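Local coordinates for protein synaptotagmin-1 (Arabidopsis thaliana, PDB 7AS6) that helps maintain plasma membrane integrity during freezing and osmotic stress, and probably binds phospholipids through the C2A domain described here, at residues A[11-16]-A[59-64]; A[28-33]-A[50-55]; A[105-110]-A[133-138]. One frame throughout, in Å; residues are numbered along the deposited sequence.

Contact 1 (A[11-16]-A[59-64]); sequences HVKVVR and NEEFKF. With EDO (1,2-ethanediol), chain H.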
loop_
_atom_site.group_PDB
_atom_site.type_symbol
_atom_site.label_atom_id
_atom_site.label_comp_id
_atom_site.label_asym_id
_atom_site.label_seq_id
_atom_site.Cartn_x
_atom_site.Cartn_y
_atom_site.Cartn_z
ATOM N N HIS A 11 1.983 9.049 7.847
ATOM C CA HIS A 11 1.391 7.852 8.428
ATOM C C HIS A 11 0.483 7.234 7.376
ATOM O O HIS A 11 -0.450 7.892 6.903
ATOM C CB HIS A 11 0.611 8.179 9.702
ATOM C CG HIS A 11 1.454 8.769 10.794
ATOM N ND1 HIS A 11 1.941 8.026 11.848
ATOM C CD2 HIS A 11 1.899 10.033 10.993
ATOM C CE1 HIS A 11 2.647 8.804 12.648
ATOM N NE2 HIS A 11 2.642 10.026 12.148
ATOM N N VAL A 12 0.791 5.993 6.985
ATOM C CA VAL A 12 0.099 5.263 5.922
ATOM C C VAL A 12 -0.673 4.129 6.568
ATOM O O VAL A 12 -0.086 3.246 7.206
ATOM C CB VAL A 12 1.074 4.699 4.876
ATOM C CG1 VAL A 12 0.294 4.045 3.739
ATOM C CG2 VAL A 12 1.985 5.781 4.349
ATOM N N LYS A 13 -1.977 4.147 6.419
ATOM C CA LYS A 13 -2.797 3.070 6.930
ATOM C C LYS A 13 -3.260 2.272 5.727
ATOM O O LYS A 13 -3.808 2.844 4.777
ATOM C CB LYS A 13 -3.985 3.597 7.738
ATOM C CG LYS A 13 -4.719 2.496 8.516
ATOM C CD LYS A 13 -5.952 3.042 9.223
ATOM C CE LYS A 13 -6.112 2.453 10.613
ATOM N NZ LYS A 13 -7.163 3.204 11.369
ATOM N N VAL A 14 -2.993 0.969 5.741
ATOM C CA VAL A 14 -3.600 0.062 4.778
ATOM C C VAL A 14 -4.896 -0.439 5.397
ATOM O O VAL A 14 -4.886 -1.211 6.364
ATOM C CB VAL A 14 -2.668 -1.098 4.407
ATOM C CG1 VAL A 14 -3.370 -2.029 3.413
ATOM C CG2 VAL A 14 -1.381 -0.554 3.803
ATOM N N VAL A 15 -6.012 -0.036 4.815
ATOM C CA VAL A 15 -7.311 -0.285 5.421
ATOM C C VAL A 15 -7.822 -1.649 4.996
ATOM O O VAL A 15 -7.945 -2.557 5.826
ATOM C CB VAL A 15 -8.318 0.815 5.051
ATOM C CG1 VAL A 15 -9.671 0.518 5.675
ATOM C CG2 VAL A 15 -7.797 2.173 5.511
ATOM N N ARG A 16 -8.132 -1.796 3.710
ATOM C CA ARG A 16 -8.680 -3.045 3.202
ATOM C C ARG A 16 -8.456 -3.126 1.696
ATOM O O ARG A 16 -8.115 -2.138 1.039
ATOM C CB ARG A 16 -10.171 -3.160 3.541
ATOM C CG ARG A 16 -11.060 -2.147 2.817
ATOM C CD ARG A 16 -12.490 -2.119 3.386
ATOM N NE ARG A 16 -12.881 -0.751 3.730
ATOM C CZ ARG A 16 -13.021 -0.282 4.969
ATOM N NH1 ARG A 16 -12.829 -1.076 6.013
ATOM N NH2 ARG A 16 -13.361 0.987 5.167
ATOM N N ASN A 59 -6.212 -2.632 8.336
ATOM C CA ASN A 59 -6.112 -1.470 9.221
ATOM C C ASN A 59 -4.749 -1.406 9.884
ATOM O O ASN A 59 -4.617 -1.188 11.088
ATOM C CB ASN A 59 -7.213 -1.476 10.260
ATOM C CG ASN A 59 -8.522 -1.136 9.657
ATOM O OD1 ASN A 59 -8.618 -0.196 8.869
ATOM N ND2 ASN A 59 -9.531 -1.933 9.950
ATOM N N GLU A 60 -3.722 -1.610 9.079
ATOM C CA GLU A 60 -2.364 -1.699 9.577
ATOM C C GLU A 60 -1.635 -0.425 9.202
ATOM O O GLU A 60 -1.828 0.124 8.108
ATOM C CB GLU A 60 -1.686 -2.956 9.007
ATOM C CG GLU A 60 -2.019 -4.190 9.852
ATOM C CD GLU A 60 -1.523 -5.518 9.245
ATOM O OE1 GLU A 60 -0.427 -5.534 8.637
ATOM O OE2 GLU A 60 -2.226 -6.550 9.406
ATOM N N GLU A 61 -0.821 0.066 10.120
ATOM C CA GLU A 61 -0.293 1.413 10.014
ATOM C C GLU A 61 1.216 1.372 9.856
ATOM O O GLU A 61 1.895 0.609 10.545
ATOM C CB GLU A 61 -0.664 2.246 11.250
ATOM C CG GLU A 61 -1.903 3.099 11.065
ATOM C CD GLU A 61 -1.694 4.530 11.556
ATOM O OE1 GLU A 61 -0.986 4.706 12.580
ATOM O OE2 GLU A 61 -2.222 5.479 10.911
ATOM N N PHE A 62 1.731 2.217 8.969
ATOM C CA PHE A 62 3.157 2.343 8.698
ATOM C C PHE A 62 3.557 3.818 8.692
ATOM O O PHE A 62 2.755 4.680 8.329
ATOM C CB PHE A 62 3.492 1.719 7.363
ATOM C CG PHE A 62 2.980 0.325 7.221
ATOM C CD1 PHE A 62 3.728 -0.732 7.674
ATOM C CD2 PHE A 62 1.733 0.085 6.670
ATOM C CE1 PHE A 62 3.263 -2.022 7.563
ATOM C CE2 PHE A 62 1.257 -1.182 6.561
ATOM C CZ PHE A 62 2.026 -2.250 7.014
ATOM N N LYS A 63 4.811 4.104 9.066
ATOM C CA LYS A 63 5.364 5.458 9.041
ATOM C C LYS A 63 6.572 5.532 8.109
ATOM O O LYS A 63 7.443 4.654 8.139
ATOM C CB LYS A 63 5.799 5.913 10.437
ATOM C CG LYS A 63 4.677 6.240 11.401
ATOM C CD LYS A 63 5.098 5.944 12.848
ATOM C CE LYS A 63 6.556 6.321 13.105
ATOM N NZ LYS A 63 7.166 5.492 14.189
ATOM N N PHE A 64 6.629 6.590 7.298
ATOM C CA PHE A 64 7.763 6.881 6.427
ATOM C C PHE A 64 8.261 8.299 6.672
ATOM O O PHE A 64 7.457 9.221 6.852
ATOM C CB PHE A 64 7.391 6.750 4.958
ATOM C CG PHE A 64 7.040 5.351 4.540
ATOM C CD1 PHE A 64 5.733 4.886 4.640
ATOM C CD2 PHE A 64 8.014 4.501 4.034
ATOM C CE1 PHE A 64 5.406 3.584 4.244
ATOM C CE2 PHE A 64 7.695 3.199 3.632
ATOM C CZ PHE A 64 6.394 2.748 3.737
HETATM C C1 EDO H . 3.040 -3.034 10.943
HETATM O O1 EDO H . 2.746 -1.918 11.792
HETATM C C2 EDO H . 1.737 -3.526 10.316
HETATM O O2 EDO H . 1.947 -4.802 9.678
#
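Phe62 has CG anti to its own carbonyl carbon, beside the backbone N (chi1 -52°), and in Val14 it is CG2 that takes this place. Val14 CG2 meets the Phe62 ring at its edge, near the ring plane, 3.9 Å from Phe62 CE2. The same branch of Val12 reaches the edge of the next ring, with Val12 CG2 3.9 Å from Phe64 CD1. Beta-branched valines suit extended strands, and the flat rings fill space toward Ile35 of strand 31-37 in the opposing sheet.

The backbones run antiparallel. Val12 N donates to Phe62 O at 2.7 Å in an almost straight bond (176°), answered by Phe62 N to Val12 O, and Val14 and Glu60 form the next hydrogen-bonded pair. At the end of this pairing Asn59 and Glu60 both face Val14, a G1 beta bulge for which Asn59 takes a positive phi of 55°, a conformation asparagine tolerates well. Its N donates to Val15 O at 3.1 Å.

The other face carries His11, Lys13, Glu61 and Lys63. His11 and Lys63 lie side by side, Lys63 CG 3.3 Å from His11 ND1, while Lys13 CG packs on Glu61 CG at 3.8 Å. Lys13 NZ and Glu61 OE2 stay 5.5 Å apart, and a nickel ion close to the Glu61 side chain probably offsets its charge. Five backbone hydrogen bonds and the apolar contacts of Val12 and Val14 thus join the strands, with no salt bridge between them.

Contact 2 (A[28-33]-A[50-55]); sequences GADPFV and KHKNLN. With CD (cadmium ion), chain B; EDO (1,2-ethanediol), chain G.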
loop_
_atom_site.group_PDB
_atom_site.type_symbol
_atom_site.label_atom_id
_atom_site.label_comp_id
_atom_site.label_asym_id
_atom_site.label_seq_id
_atom_site.Cartn_x
_atom_site.Cartn_y
_atom_site.Cartn_z
ATOM N N GLY A 28 -9.348 -18.739 -2.793
ATOM C CA GLY A 28 -9.285 -17.395 -3.336
ATOM C C GLY A 28 -7.877 -16.852 -3.376
ATOM O O GLY A 28 -7.199 -16.951 -4.403
ATOM N N ALA A 29 -7.424 -16.275 -2.265
ATOM C CA ALA A 29 -6.080 -15.721 -2.199
ATOM C C ALA A 29 -5.700 -15.539 -0.741
ATOM O O ALA A 29 -6.536 -15.636 0.157
ATOM C CB ALA A 29 -5.976 -14.397 -2.953
ATOM N N ASP A 30 -4.415 -15.308 -0.516
ATOM C CA ASP A 30 -3.883 -15.038 0.815
ATOM C C ASP A 30 -3.118 -13.736 0.716
ATOM O O ASP A 30 -1.888 -13.742 0.579
ATOM C CB ASP A 30 -3.001 -16.194 1.292
ATOM C CG ASP A 30 -3.698 -17.541 1.177
ATOM O OD1 ASP A 30 -4.645 -17.827 1.927
ATOM O OD2 ASP A 30 -3.309 -18.357 0.334
ATOM N N PRO A 31 -3.809 -12.595 0.756
ATOM C CA PRO A 31 -3.156 -11.336 0.406
ATOM C C PRO A 31 -2.382 -10.700 1.544
ATOM O O PRO A 31 -2.765 -10.751 2.719
ATOM C CB PRO A 31 -4.324 -10.436 -0.017
ATOM C CG PRO A 31 -5.517 -11.001 0.668
ATOM C CD PRO A 31 -5.281 -12.480 0.676
ATOM N N PHE A 32 -1.268 -10.086 1.150
ATOM C CA PHE A 32 -0.564 -9.090 1.937
ATOM C C PHE A 32 -0.164 -7.937 1.013
ATOM O O PHE A 32 -0.193 -8.068 -0.214
ATOM C CB PHE A 32 0.650 -9.713 2.630
ATOM C CG PHE A 32 1.711 -10.216 1.693
ATOM C CD1 PHE A 32 1.605 -11.476 1.101
ATOM C CD2 PHE A 32 2.840 -9.451 1.440
ATOM C CE1 PHE A 32 2.600 -11.943 0.263
ATOM C CE2 PHE A 32 3.828 -9.906 0.602
ATOM C CZ PHE A 32 3.721 -11.160 0.021
ATOM N N VAL A 33 0.196 -6.787 1.596
ATOM C CA VAL A 33 0.553 -5.601 0.815
ATOM C C VAL A 33 2.003 -5.211 1.099
ATOM O O VAL A 33 2.420 -5.167 2.260
ATOM C CB VAL A 33 -0.397 -4.421 1.125
ATOM C CG1 VAL A 33 -0.112 -3.229 0.218
ATOM C CG2 VAL A 33 -1.849 -4.862 0.981
ATOM N N LYS A 50 -3.343 -12.167 5.107
ATOM C CA LYS A 50 -4.701 -12.583 5.464
ATOM C C LYS A 50 -5.066 -13.842 4.677
ATOM O O LYS A 50 -5.173 -13.795 3.453
ATOM C CB LYS A 50 -5.720 -11.484 5.169
ATOM C CG LYS A 50 -5.492 -10.181 5.906
ATOM C CD LYS A 50 -5.725 -10.314 7.403
ATOM C CE LYS A 50 -5.494 -8.927 8.027
ATOM N NZ LYS A 50 -5.782 -8.996 9.479
ATOM N N HIS A 51 -5.323 -14.936 5.381
ATOM C CA HIS A 51 -5.517 -16.226 4.750
ATOM C C HIS A 51 -6.909 -16.336 4.170
ATOM O O HIS A 51 -7.903 -16.003 4.838
ATOM C CB HIS A 51 -5.305 -17.340 5.766
ATOM C CG HIS A 51 -3.935 -17.359 6.339
ATOM N ND1 HIS A 51 -2.869 -17.931 5.682
ATOM C CD2 HIS A 51 -3.436 -16.825 7.475
ATOM C CE1 HIS A 51 -1.780 -17.792 6.409
ATOM N NE2 HIS A 51 -2.097 -17.112 7.496
ATOM N N LYS A 52 -6.968 -16.817 2.934
ATOM C CA LYS A 52 -8.202 -17.203 2.271
ATOM C C LYS A 52 -9.254 -16.092 2.368
ATOM O O LYS A 52 -10.335 -16.256 2.930
ATOM C CB LYS A 52 -8.689 -18.524 2.852
ATOM C CG LYS A 52 -7.730 -19.697 2.475
ATOM C CD LYS A 52 -8.054 -20.936 3.275
ATOM C CE LYS A 52 -7.111 -22.069 2.933
ATOM N NZ LYS A 52 -6.905 -22.165 1.472
ATOM N N ASN A 53 -8.928 -14.955 1.758
ATOM C CA ASN A 53 -9.724 -13.736 1.914
ATOM C C ASN A 53 -9.542 -12.883 0.665
ATOM O O ASN A 53 -8.456 -12.349 0.438
ATOM C CB ASN A 53 -9.272 -12.982 3.167
ATOM C CG ASN A 53 -10.332 -12.035 3.710
ATOM O OD1 ASN A 53 -11.191 -11.564 2.967
ATOM N ND2 ASN A 53 -10.268 -11.742 5.016
ATOM N N LEU A 54 -10.587 -12.737 -0.139
ATOM C CA LEU A 54 -10.535 -11.810 -1.260
ATOM C C LEU A 54 -10.988 -10.408 -0.883
ATOM O O LEU A 54 -10.892 -9.499 -1.714
ATOM C CB LEU A 54 -11.401 -12.320 -2.412
ATOM C CG LEU A 54 -11.065 -13.718 -2.931
ATOM C CD1 LEU A 54 -12.044 -14.082 -4.026
ATOM C CD2 LEU A 54 -9.637 -13.800 -3.439
ATOM N N ASN A 55 -11.473 -10.211 0.345
ATOM C CA ASN A 55 -11.818 -8.885 0.865
ATOM C C ASN A 55 -11.105 -8.637 2.190
ATOM O O ASN A 55 -11.732 -8.397 3.225
ATOM C CB ASN A 55 -13.330 -8.760 1.021
ATOM C CG ASN A 55 -14.046 -8.951 -0.292
ATOM O OD1 ASN A 55 -14.091 -8.049 -1.132
ATOM N ND2 ASN A 55 -14.568 -10.148 -0.503
HETATM CD CD CD B . -2.071 -18.199 -1.759
HETATM C C1 EDO G . -8.962 -10.883 9.050
HETATM O O1 EDO G . -8.515 -9.670 9.700
HETATM C C2 EDO G . -10.269 -10.651 8.296
HETATM O O2 EDO G . -10.057 -9.667 7.272
HETATM O O HOH W 1 -5.964 -19.480 -0.234
#
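The carboxylate of Asp30 is used at both oxygens: Lys52 N comes to OD1 on the anti side, 26° out of the carboxylate plane, and OD2 binds the cadmium ion. This is the metal-binding loop region of a C2 domain, where Asp30 OD2 shares the cadmium with Asp24, Asp80, Glu82 and the backbone O of Trp81, the site at which calcium is expected by similarity. The His51 ring meets that of Trp81 edge-to-face, and the His51 side chain comes within about 2 Å of a second cadmium ion. Pro31 CD touches Lys50 O at 3.1 Å, and Pro31 CG lies 3.2 Å from Asn53 O, an oxygen that this contact buries without any hydrogen-bonding partner.

The bond from Lys52 N to Asp30 OD1 is 2.7 Å long; with OD2 held by the metal at 2.4 Å, it fixes the rotation of the carboxylate, and the loop 50-55 thus acts as a second shell to the site. Backbone bonds on either side of Asp30 complete the join: Asn53 N donates to Ala29 O, and Lys50 N to Pro31 O at 2.8 Å. Asn53 suits its turn because its amide oxygen accepts from Asn55 N, closing an Asx turn.

Within the turn, the lack of a side chain at Gly28 lets Leu54 lie close over the backbone. Leu54 CD2 sits 3.5 Å from Gly28 C and 3.7 Å from Ala29 CB.

Contact 3 (A[105-110]-A[133-138]); sequences HKAFTL and EVELLY. With NI (nickel (II) ion), chain D.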
loop_
_atom_site.group_PDB
_atom_site.type_symbol
_atom_site.label_atom_id
_atom_site.label_comp_id
_atom_site.label_asym_id
_atom_site.label_seq_id
_atom_site.Cartn_x
_atom_site.Cartn_y
_atom_site.Cartn_z
ATOM N N HIS A 105 -6.588 13.205 8.205
ATOM C CA HIS A 105 -6.713 11.870 7.631
ATOM C C HIS A 105 -7.376 11.992 6.269
ATOM O O HIS A 105 -8.497 12.501 6.159
ATOM C CB HIS A 105 -7.530 10.965 8.541
ATOM C CG HIS A 105 -7.043 10.943 9.952
ATOM N ND1 HIS A 105 -6.113 10.031 10.404
ATOM C CD2 HIS A 105 -7.350 11.729 11.011
ATOM C CE1 HIS A 105 -5.865 10.260 11.682
ATOM N NE2 HIS A 105 -6.603 11.284 12.074
ATOM N N LYS A 106 -6.680 11.562 5.225
ATOM C CA LYS A 106 -7.228 11.595 3.877
ATOM C C LYS A 106 -7.218 10.178 3.320
ATOM O O LYS A 106 -6.164 9.538 3.257
ATOM C CB LYS A 106 -6.444 12.551 2.978
ATOM C CG LYS A 106 -7.103 12.804 1.616
ATOM C CD LYS A 106 -6.577 14.082 0.956
ATOM C CE LYS A 106 -7.016 14.175 -0.505
ATOM N NZ LYS A 106 -6.247 15.198 -1.281
ATOM N N ALA A 107 -8.391 9.700 2.922
ATOM C CA ALA A 107 -8.572 8.346 2.438
ATOM C C ALA A 107 -8.544 8.335 0.919
ATOM O O ALA A 107 -9.020 9.274 0.278
ATOM C CB ALA A 107 -9.896 7.771 2.942
ATOM N N PHE A 108 -7.969 7.272 0.351
ATOM C CA PHE A 108 -7.871 7.091 -1.089
ATOM C C PHE A 108 -8.298 5.679 -1.441
ATOM O O PHE A 108 -8.072 4.737 -0.676
ATOM C CB PHE A 108 -6.435 7.318 -1.608
ATOM C CG PHE A 108 -5.845 8.642 -1.215
ATOM C CD1 PHE A 108 -5.972 9.748 -2.044
ATOM C CD2 PHE A 108 -5.162 8.785 -0.017
ATOM C CE1 PHE A 108 -5.432 10.979 -1.681
ATOM C CE2 PHE A 108 -4.615 10.014 0.351
ATOM C CZ PHE A 108 -4.753 11.110 -0.482
ATOM N N THR A 109 -8.903 5.531 -2.615
ATOM C CA THR A 109 -9.191 4.216 -3.185
ATOM C C THR A 109 -8.383 4.059 -4.465
ATOM O O THR A 109 -8.617 4.778 -5.441
ATOM C CB THR A 109 -10.679 4.052 -3.467
ATOM O OG1 THR A 109 -11.411 4.204 -2.244
ATOM C CG2 THR A 109 -10.940 2.673 -4.056
ATOM N N LEU A 110 -7.440 3.121 -4.462
ATOM C CA LEU A 110 -6.587 2.862 -5.613
ATOM C C LEU A 110 -7.064 1.596 -6.302
ATOM O O LEU A 110 -7.192 0.544 -5.665
ATOM C CB LEU A 110 -5.124 2.706 -5.191
ATOM C CG LEU A 110 -4.643 3.797 -4.236
ATOM C CD1 LEU A 110 -3.227 3.532 -3.734
ATOM C CD2 LEU A 110 -4.727 5.137 -4.938
ATOM N N GLU A 133 -7.900 0.247 -0.407
ATOM C CA GLU A 133 -8.266 1.468 0.319
ATOM C C GLU A 133 -7.215 1.769 1.376
ATOM O O GLU A 133 -6.876 0.898 2.188
ATOM C CB GLU A 133 -9.649 1.344 0.957
ATOM C CG GLU A 133 -10.719 1.027 -0.088
ATOM C CD GLU A 133 -12.138 1.166 0.423
ATOM O OE1 GLU A 133 -12.318 1.416 1.635
ATOM O OE2 GLU A 133 -13.080 1.036 -0.399
ATOM N N VAL A 134 -6.674 2.990 1.340
ATOM C CA VAL A 134 -5.591 3.405 2.221
ATOM C C VAL A 134 -5.900 4.801 2.763
ATOM O O VAL A 134 -6.793 5.498 2.276
ATOM C CB VAL A 134 -4.221 3.406 1.509
ATOM C CG1 VAL A 134 -3.981 2.098 0.757
ATOM C CG2 VAL A 134 -4.136 4.569 0.560
ATOM N N GLU A 135 -5.143 5.209 3.782
ATOM C CA GLU A 135 -5.225 6.555 4.346
ATOM C C GLU A 135 -3.828 7.105 4.550
ATOM O O GLU A 135 -2.887 6.360 4.838
ATOM C CB GLU A 135 -5.906 6.610 5.706
ATOM C CG GLU A 135 -7.383 6.347 5.737
ATOM C CD GLU A 135 -7.895 6.419 7.163
ATOM O OE1 GLU A 135 -7.210 7.077 7.992
ATOM O OE2 GLU A 135 -8.948 5.799 7.458
ATOM N N LEU A 136 -3.706 8.413 4.429
ATOM C CA LEU A 136 -2.452 9.090 4.694
ATOM C C LEU A 136 -2.697 10.186 5.711
ATOM O O LEU A 136 -3.708 10.890 5.643
ATOM C CB LEU A 136 -1.856 9.693 3.423
ATOM C CG LEU A 136 -1.637 8.801 2.206
ATOM C CD1 LEU A 136 -0.947 9.610 1.126
ATOM C CD2 LEU A 136 -0.830 7.561 2.549
ATOM N N LEU A 137 -1.780 10.313 6.666
ATOM C CA LEU A 137 -1.765 11.436 7.599
ATOM C C LEU A 137 -0.356 12.008 7.603
ATOM O O LEU A 137 0.586 11.337 8.034
ATOM C CB LEU A 137 -2.193 11.016 9.006
ATOM C CG LEU A 137 -2.027 12.114 10.060
ATOM C CD1 LEU A 137 -2.904 13.315 9.729
ATOM C CD2 LEU A 137 -2.328 11.591 11.454
ATOM N N TYR A 138 -0.204 13.240 7.123
ATOM C CA TYR A 138 1.109 13.860 7.040
ATOM C C TYR A 138 1.326 14.744 8.260
ATOM O O TYR A 138 0.554 15.678 8.506
ATOM C CB TYR A 138 1.257 14.666 5.754
ATOM C CG TYR A 138 2.604 15.330 5.646
ATOM C CD1 TYR A 138 3.767 14.586 5.796
ATOM C CD2 TYR A 138 2.720 16.696 5.397
ATOM C CE1 TYR A 138 5.004 15.177 5.702
ATOM C CE2 TYR A 138 3.963 17.302 5.306
ATOM C CZ TYR A 138 5.103 16.530 5.465
ATOM O OH TYR A 138 6.353 17.098 5.375
HETATM NI NI NI D . -6.543 12.223 14.374
#
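Phe108 crosses Leu136 at about a right angle, its ring atom CE2 resting 3.7 Å from Leu136 CG and nearly as close to CD1. Phe108 CB also touches Val134 CG2, at 4.2 Å. Large apolar groups suit most of this face because it looks across to the second sheet, where Leu95 meets Phe108, Val134 and Leu136; Lys106 shares the face, its NZ hydrogen-bonded to Glu99 O.

The opposite face carries Ala107 and Thr109 across from Glu135 and Glu133. Ala107 leaves room for the stem of Glu135, and Thr109 lies alongside Glu133, OG1 3.9 Å from Glu133 CG; the carboxylate of Glu133 pairs with Arg16 on the neighbouring strand. Near the start of the pairing, His105 CE1 packs on Leu137 CD2 at 3.8 Å, while NE2 of the same ring binds a nickel ion at 2.5 Å.

Four backbone bonds tie the strands: Lys106 and Leu136 exchange a pair, as do Phe108 and Val134, the bond from Phe108 N to Val134 O being 2.9 Å. Strand 106-111 is outermost in its four-stranded sheet within this chain, and 131-140 is its inner neighbour. An amphipathic antiparallel pair of this kind is found in beta sandwiches, here the C2 domain.

Contacts 1 and 3 belong to one four-stranded sheet, and each pairs an outermost strand with an inner one; the inner strands, 8-18 and 131-140, are neighbours, and Val12 CG2 lies 3.8 Å from Leu136 CD2 between them. Contact 1 is partly buried, whereas contact 3 lies at the surface. In both, regular backbone pairing separates a mainly apolar face from a polar one. Contact 2, also partly buried, lies about 17 Å from contact 1, centre to centre, at the loop end of the sandwich; there, irregular turns, a carboxylate and a metal replace regular pairing. Val33, entering the second sheet, meets Val14, joining contact 2 to the core of contact 1. Contacts 2 and 3 do not touch.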